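Local coordinates for flagellar basal body protein (Helicobacter pylori, PDB 5NPY) that is a flagellar hook protein that probably contributes to the flexible joint between the basal body and the filament, at residues Q514-I519 / Y524-G529. Sequence-based numbering, arbitrary orientation.
Sequences QGLRKI and YEMQEG
R517 and E525 face each other as an antiparallel hydrogen-bonded pair, R517 N reaching E525 O at 2.8 Å, and K518 with Y524 follows as a non-hydrogen-bonded pair, the register of a short beta hairpin. Beyond the strands, Q527 CG sits between backbone N and carbonyl carbon (chi1 51°), and the extended chain carries the amide across to 515-517. There Q527 NE2 gives G515 O a nearly straight bond of 3.0 Å (165° at the hydrogen) from above the carbonyl plane, while OE1 accepts a more bent one (138°) from R517 NE at 3.1 Å. With a partner at each end, the amide's rotation is restrained. A water appears to bridge G515 O and Q527 N, though its 2.5 Å approach to G515 O is unusually short. R517 and E525 run side by side, but no N-H is aimed at E525 OE2, 4.1 Å from R517 NH1, so they attract only as charges. K518 lies alongside Y524, its CD 3.4 Å from OH. L516 makes apolar contacts, CD1 3.9 Å from Y524 CB and CD2 3.8 Å from M526 CG. L516 and Y524 also pack on W96, and a backbone hydrogen bond between Y524 and L122 ties the hairpin to strand 121-123.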
loop_
_atom_site.group_PDB
_atom_site.type_symbol
_atom_site.label_atom_id
_atom_site.label_comp_id
_atom_site.label_asym_id
_atom_site.label_seq_id
_atom_site.Cartn_x
_atom_site.Cartn_y
_atom_site.Cartn_z
ATOM N N GLN A 514 -38.971 8.945 -36.884
ATOM C CA GLN A 514 -40.308 9.014 -37.472
ATOM C C GLN A 514 -40.971 7.638 -37.547
ATOM O O GLN A 514 -42.205 7.547 -37.560
ATOM C CB GLN A 514 -40.242 9.637 -38.873
ATOM C CG GLN A 514 -39.382 10.886 -38.994
ATOM C CD GLN A 514 -39.260 11.389 -40.440
ATOM O OE1 GLN A 514 -40.237 11.389 -41.201
ATOM N NE2 GLN A 514 -38.051 11.814 -40.821
ATOM N N GLY A 515 -40.176 6.563 -37.598
ATOM C CA GLY A 515 -40.705 5.209 -37.655
ATOM C C GLY A 515 -41.282 4.693 -36.350
ATOM O O GLY A 515 -41.861 3.600 -36.337
ATOM N N LEU A 516 -41.141 5.440 -35.261
ATOM C CA LEU A 516 -41.764 5.056 -34.000
ATOM C C LEU A 516 -43.239 5.470 -33.951
ATOM O O LEU A 516 -43.661 6.439 -34.595
ATOM C CB LEU A 516 -41.022 5.685 -32.819
ATOM C CG LEU A 516 -39.554 5.340 -32.560
ATOM C CD1 LEU A 516 -39.055 6.210 -31.412
ATOM C CD2 LEU A 516 -39.350 3.849 -32.255
ATOM N N ARG A 517 -44.018 4.727 -33.158
ATOM C CA ARG A 517 -45.437 4.996 -32.933
ATOM C C ARG A 517 -45.620 5.823 -31.668
ATOM O O ARG A 517 -45.059 5.497 -30.618
ATOM C CB ARG A 517 -46.237 3.696 -32.814
ATOM C CG ARG A 517 -47.698 3.877 -32.359
ATOM C CD ARG A 517 -48.364 2.540 -32.015
ATOM N NE ARG A 517 -48.343 1.602 -33.139
ATOM C CZ ARG A 517 -48.562 0.291 -33.033
ATOM N NH1 ARG A 517 -48.816 -0.245 -31.848
ATOM N NH2 ARG A 517 -48.520 -0.487 -34.108
ATOM N N LYS A 518 -46.427 6.868 -31.764
ATOM C CA LYS A 518 -46.740 7.721 -30.629
ATOM C C LYS A 518 -47.934 7.147 -29.873
ATOM O O LYS A 518 -48.924 6.731 -30.486
ATOM C CB LYS A 518 -47.036 9.136 -31.119
ATOM C CG LYS A 518 -46.693 10.234 -30.147
ATOM C CD LYS A 518 -46.491 11.539 -30.893
ATOM C CE LYS A 518 -47.348 12.637 -30.302
ATOM N NZ LYS A 518 -47.182 12.710 -28.834
ATOM N N ILE A 519 -47.822 7.100 -28.544
ATOM C CA ILE A 519 -48.904 6.675 -27.659
ATOM C C ILE A 519 -49.119 7.793 -26.646
ATOM O O ILE A 519 -48.892 7.626 -25.441
ATOM C CB ILE A 519 -48.587 5.326 -26.985
ATOM C CG1 ILE A 519 -48.351 4.253 -28.042
ATOM C CG2 ILE A 519 -49.730 4.856 -26.101
ATOM C CD1 ILE A 519 -46.912 4.076 -28.420
ATOM N N TYR A 524 -43.209 6.845 -26.919
ATOM C CA TYR A 524 -43.179 6.286 -28.260
ATOM C C TYR A 524 -42.894 4.791 -28.130
ATOM O O TYR A 524 -42.670 4.286 -27.030
ATOM C CB TYR A 524 -42.155 7.021 -29.141
ATOM C CG TYR A 524 -42.486 8.491 -29.336
ATOM C CD1 TYR A 524 -42.332 9.412 -28.299
ATOM C CD2 TYR A 524 -42.962 8.959 -30.555
ATOM C CE1 TYR A 524 -42.649 10.751 -28.476
ATOM C CE2 TYR A 524 -43.268 10.289 -30.739
ATOM C CZ TYR A 524 -43.117 11.179 -29.701
ATOM O OH TYR A 524 -43.435 12.503 -29.893
ATOM N N GLU A 525 -42.923 4.076 -29.252
ATOM C CA GLU A 525 -42.822 2.624 -29.241
ATOM C C GLU A 525 -42.379 2.177 -30.622
ATOM O O GLU A 525 -42.634 2.860 -31.614
ATOM C CB GLU A 525 -44.162 1.980 -28.877
ATOM C CG GLU A 525 -44.070 0.819 -27.941
ATOM C CD GLU A 525 -45.394 0.100 -27.820
ATOM O OE1 GLU A 525 -45.560 -0.703 -26.879
ATOM O OE2 GLU A 525 -46.286 0.336 -28.667
ATOM N N MET A 526 -41.702 1.037 -30.680
ATOM C CA MET A 526 -41.347 0.464 -31.968
ATOM C C MET A 526 -42.547 -0.287 -32.564
ATOM O O MET A 526 -43.490 -0.661 -31.857
ATOM C CB MET A 526 -40.132 -0.455 -31.815
ATOM C CG MET A 526 -38.930 0.224 -31.139
ATOM S SD MET A 526 -37.514 -0.855 -30.753
ATOM C CE MET A 526 -38.147 -1.802 -29.352
ATOM N N GLN A 527 -42.506 -0.491 -33.884
ATOM C CA GLN A 527 -43.601 -1.106 -34.634
ATOM C C GLN A 527 -43.045 -1.680 -35.937
ATOM O O GLN A 527 -41.876 -1.471 -36.274
ATOM C CB GLN A 527 -44.710 -0.086 -34.906
ATOM C CG GLN A 527 -44.185 1.202 -35.531
ATOM C CD GLN A 527 -45.267 2.221 -35.793
ATOM O OE1 GLN A 527 -46.450 1.960 -35.573
ATOM N NE2 GLN A 527 -44.867 3.395 -36.262
ATOM N N GLU A 528 -43.902 -2.397 -36.685
ATOM C CA GLU A 528 -43.504 -3.124 -37.895
ATOM C C GLU A 528 -44.109 -2.497 -39.160
ATOM O O GLU A 528 -44.583 -1.353 -39.136
ATOM C CB GLU A 528 -43.895 -4.598 -37.753
ATOM C CG GLU A 528 -43.327 -5.283 -36.530
ATOM C CD GLU A 528 -44.327 -5.362 -35.395
ATOM O OE1 GLU A 528 -44.085 -6.139 -34.446
ATOM O OE2 GLU A 528 -45.355 -4.653 -35.457
ATOM N N GLY A 529 -44.098 -3.255 -40.259
ATOM C CA GLY A 529 -44.637 -2.788 -41.531
ATOM C C GLY A 529 -45.388 -3.830 -42.349
ATOM O O GLY A 529 -46.227 -3.498 -43.196
HETATM O O HOH W 1 -40.664 1.811 -35.129
#